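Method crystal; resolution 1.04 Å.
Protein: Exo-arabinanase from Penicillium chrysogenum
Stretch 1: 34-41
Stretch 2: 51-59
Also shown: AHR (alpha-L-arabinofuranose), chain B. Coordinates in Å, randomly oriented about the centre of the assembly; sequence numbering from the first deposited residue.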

# COMPACT_ATOMS: atom_id res chain seq x y z
N GLY A 34 13.32 -14.47 -4.44
CA GLY A 34 13.61 -13.29 -5.21
C GLY A 34 12.59 -12.91 -6.24
O GLY A 34 12.63 -11.79 -6.76
N ASP A 35 11.67 -13.81 -6.60
CA ASP A 35 10.67 -13.51 -7.60
C ASP A 35 9.81 -12.30 -7.17
O ASP A 35 9.52 -12.11 -6.00
N LEU A 36 9.39 -11.52 -8.16
CA LEU A 36 8.55 -10.35 -7.96
C LEU A 36 7.14 -10.63 -8.47
O LEU A 36 6.97 -11.15 -9.58
N LEU A 37 6.16 -10.24 -7.67
CA LEU A 37 4.74 -10.28 -8.06
C LEU A 37 4.17 -8.89 -8.00
O LEU A 37 4.51 -8.09 -7.09
N ALA A 38 3.28 -8.60 -8.94
CA ALA A 38 2.61 -7.32 -9.03
C ALA A 38 1.12 -7.54 -9.23
O ALA A 38 0.69 -8.48 -9.91
N THR A 39 0.33 -6.63 -8.66
CA THR A 39 -1.11 -6.57 -8.85
C THR A 39 -1.56 -5.11 -8.83
O THR A 39 -0.76 -4.17 -8.60
N TRP A 40 -2.84 -4.88 -9.10
CA TRP A 40 -3.44 -3.59 -9.26
C TRP A 40 -4.94 -3.76 -9.33
O TRP A 40 -5.45 -4.85 -9.57
N GLU A 41 -5.66 -2.67 -9.14
CA GLU A 41 -7.07 -2.57 -9.47
C GLU A 41 -7.23 -2.62 -10.98
O GLU A 41 -6.61 -1.82 -11.71
N TYR A 51 -11.48 -8.77 -10.89
CA TYR A 51 -10.55 -9.61 -10.16
C TYR A 51 -9.23 -8.87 -9.99
O TYR A 51 -8.98 -7.86 -10.68
N PHE A 52 -8.34 -9.39 -9.16
CA PHE A 52 -6.97 -8.88 -9.07
C PHE A 52 -6.01 -9.79 -9.84
O PHE A 52 -5.85 -10.95 -9.47
N PRO A 53 -5.38 -9.29 -10.90
CA PRO A 53 -4.42 -10.10 -11.65
C PRO A 53 -3.12 -10.20 -10.87
O PRO A 53 -2.76 -9.28 -10.18
N ILE A 54 -2.42 -11.33 -11.06
CA ILE A 54 -1.12 -11.54 -10.42
C ILE A 54 -0.11 -11.76 -11.51
O ILE A 54 -0.19 -12.78 -12.23
N TYR A 55 0.82 -10.83 -11.69
CA TYR A 55 1.87 -10.90 -12.69
C TYR A 55 3.18 -11.15 -11.98
O TYR A 55 3.47 -10.57 -10.94
N ARG A 56 4.04 -11.99 -12.58
CA ARG A 56 5.32 -12.37 -12.01
C ARG A 56 6.47 -11.98 -12.91
O ARG A 56 6.36 -12.08 -14.14
N SER A 57 7.58 -11.58 -12.31
CA SER A 57 8.86 -11.45 -12.98
C SER A 57 9.88 -12.31 -12.30
O SER A 57 10.05 -12.23 -11.07
N LYS A 58 10.60 -13.12 -13.08
CA LYS A 58 11.69 -13.98 -12.61
C LYS A 58 13.04 -13.49 -13.07
O LYS A 58 14.05 -14.17 -12.88
N ASP A 59 13.13 -12.27 -13.63
CA ASP A 59 14.37 -11.69 -14.14
C ASP A 59 14.54 -10.27 -13.60
O ASP A 59 15.08 -9.37 -14.23

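How do the backbones set the positions of the side chains? Strands 36-41 and 52-57 run antiparallel, and two pairs of hydrogen bonds zip them together: L36 N to S57 O (3.1 Å) with S57 N to L36 O (2.8 Å), then A38 N to Y55 O (2.8 Å) with Y55 N to A38 O (3.0 Å). Side chains therefore alternate between the sheet's faces. L36, S57, A38 and Y55 share one face; L37 and R56 share the other, where the CA atoms of L37 and R56 come within 4.5 Å.

What fills the face carrying L37? This leucine is in the m,t rotamer, and its end comes nearer the second strand, with CD2 3.7 Å from R56 CB and 4.2 Å from I54 CG2. The methyl thus occupies the hollow between these two neighbours. I54, with both chi angles m, reaches back, its CD1 lying 4.1 Å from T39 CB.

Where is the most prominent bump? It is W40, which has the largest area covered by the other stretch. Its CA-to-CB bond points away, yet chi1 in p and chi2 of 88° bring the indole back beside the second strand. P53 fits over one face of that indole, with CG 3.5 Å from W40 CE2. Farther along, W40 CH2 lies 3.4 Å from Y55 CD1, over one face of the tyrosine ring; the two ring planes meet obliquely at 56°. A38, with its short methyl, pairs with Y55 on the sheet face they share, while L36 CB and S57 CB, 4.4 Å apart, continue it.

How does F52 fit beside the first strand? With chi1 in m, the ring presents its edge to W40 O, which is 3.5 Å from CD1 of F52, and to E41 CA, 4.3 Å from CE1 of F52. T39, in t, sets OG1 3.5 Å from F52 CB and donates a hydrogen bond from OG1 to P53 O at 2.7 Å. Beyond this packing, E41 OE2 accepts a hydrogen bond from O5 of the bound arabinofuranose at 2.7 Å.

What closes the other end? D35 (chi1 m) and K58 (m,t,p,p) both start sideways but bring their ends together in a salt bridge. K58 NZ makes weak hydrogen bonds to D35 OD1 and OD2, each at 3.3 Å. Waters reinforce this loose grip: water 1 bridges D35 OD1 (2.6 Å) and K58 NZ (2.5 Å), and water 3 bridges D35 OD2 (2.8 Å) and K58 NZ (2.5 Å).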

# COMPACT_ATOMS: atom_id res chain seq x y z
CB ASP A 35 9.78 -14.73 -7.84
CG ASP A 35 10.45 -15.88 -8.56
OD1 ASP A 35 11.57 -15.70 -9.06
OD2 ASP A 35 9.77 -16.97 -8.57
CB LEU A 36 9.11 -9.18 -8.73
CG LEU A 36 10.53 -8.84 -8.58
CD1 LEU A 36 10.90 -7.61 -9.41
CD2 LEU A 36 10.94 -8.63 -7.13
CB LEU A 37 3.95 -11.18 -7.11
CG LEU A 37 4.40 -12.65 -7.00
CD1 LEU A 37 3.49 -13.36 -6.04
CD2 LEU A 37 4.37 -13.30 -8.33
CB ALA A 38 3.17 -6.51 -10.19
CB THR A 39 -1.82 -7.42 -7.78
OG1 THR A 39 -3.20 -7.57 -8.14
CG2 THR A 39 -1.79 -6.77 -6.42
CB TRP A 40 -2.91 -2.87 -10.52
CG TRP A 40 -3.08 -3.66 -11.77
CD1 TRP A 40 -4.15 -3.69 -12.60
CD2 TRP A 40 -2.12 -4.59 -12.32
NE1 TRP A 40 -3.87 -4.56 -13.62
CE2 TRP A 40 -2.68 -5.14 -13.51
CE3 TRP A 40 -0.83 -5.00 -11.98
CZ2 TRP A 40 -2.04 -6.07 -14.30
CZ3 TRP A 40 -0.17 -5.93 -12.77
CH2 TRP A 40 -0.77 -6.43 -13.93
CB GLU A 41 -7.66 -1.24 -8.98
CG GLU A 41 -7.60 -1.05 -7.47
CD GLU A 41 -7.99 0.32 -6.98
OE1 GLU A 41 -8.26 1.22 -7.83
OE2 GLU A 41 -7.96 0.54 -5.73
CB TYR A 51 -10.33 -10.98 -10.93
CG TYR A 51 -9.87 -10.70 -12.36
CD1 TYR A 51 -8.54 -10.44 -12.68
CD2 TYR A 51 -10.76 -10.67 -13.40
CE1 TYR A 51 -8.12 -10.15 -13.95
CE2 TYR A 51 -10.35 -10.39 -14.69
CZ TYR A 51 -9.02 -10.13 -14.96
OH TYR A 51 -8.64 -9.85 -16.25
CB PHE A 52 -6.51 -8.74 -7.64
CG PHE A 52 -7.26 -7.72 -6.81
CD1 PHE A 52 -7.50 -6.42 -7.28
CD2 PHE A 52 -7.72 -8.06 -5.54
CE1 PHE A 52 -8.19 -5.51 -6.48
CE2 PHE A 52 -8.37 -7.14 -4.75
CZ PHE A 52 -8.61 -5.87 -5.23
CB PRO A 53 -4.21 -9.32 -12.94
CG PRO A 53 -4.51 -7.91 -12.57
CD PRO A 53 -5.56 -7.95 -11.48
CB ILE A 54 -1.16 -12.71 -9.44
CG1 ILE A 54 -2.25 -12.60 -8.39
CG2 ILE A 54 0.20 -12.91 -8.79
CD1 ILE A 54 -2.11 -11.45 -7.44
CB TYR A 55 1.94 -9.63 -13.53
CG TYR A 55 0.96 -9.56 -14.69
CD1 TYR A 55 -0.39 -9.76 -14.52
CD2 TYR A 55 1.40 -9.21 -15.95
CE1 TYR A 55 -1.26 -9.66 -15.55
CE2 TYR A 55 0.52 -9.10 -17.02
CZ TYR A 55 -0.81 -9.33 -16.83
OH TYR A 55 -1.65 -9.23 -17.90
CB ARG A 56 5.39 -13.89 -11.82
CG ARG A 56 6.70 -14.39 -11.24
CD ARG A 56 6.59 -15.81 -10.75
NE ARG A 56 6.37 -16.75 -11.83
CZ ARG A 56 5.95 -17.99 -11.70
NH1 ARG A 56 5.62 -18.43 -10.51
NH2 ARG A 56 5.87 -18.75 -12.82
CB SER A 57 9.34 -9.98 -13.00
OG SER A 57 10.65 -9.92 -13.58
CB LYS A 58 11.46 -15.44 -13.05
CG LYS A 58 10.26 -16.06 -12.36
CD LYS A 58 10.01 -17.48 -12.74
CE LYS A 58 11.13 -18.35 -12.33
NZ LYS A 58 11.50 -18.43 -10.94
CB ASP A 59 14.46 -11.74 -15.67
CG ASP A 59 13.30 -11.12 -16.39
OD1 ASP A 59 12.47 -10.45 -15.68
OD2 ASP A 59 13.19 -11.28 -17.63
O5 AHR B . -8.57 2.97 -4.79
C5 AHR B . -9.69 3.46 -5.60
C4 AHR B . -10.03 4.86 -5.15
O4 AHR B . -10.53 4.79 -3.77
C3 AHR B . -11.24 5.42 -5.89
O3 AHR B . -10.86 6.03 -7.14
C2 AHR B . -11.70 6.50 -4.90
O2 AHR B . -13.11 6.82 -5.04
C1 AHR B . -11.43 5.87 -3.53
O HOH W 1 13.40 -17.51 -9.62
O HOH W 2 13.58 -13.96 -9.50
O HOH W 3 9.52 -19.44 -9.79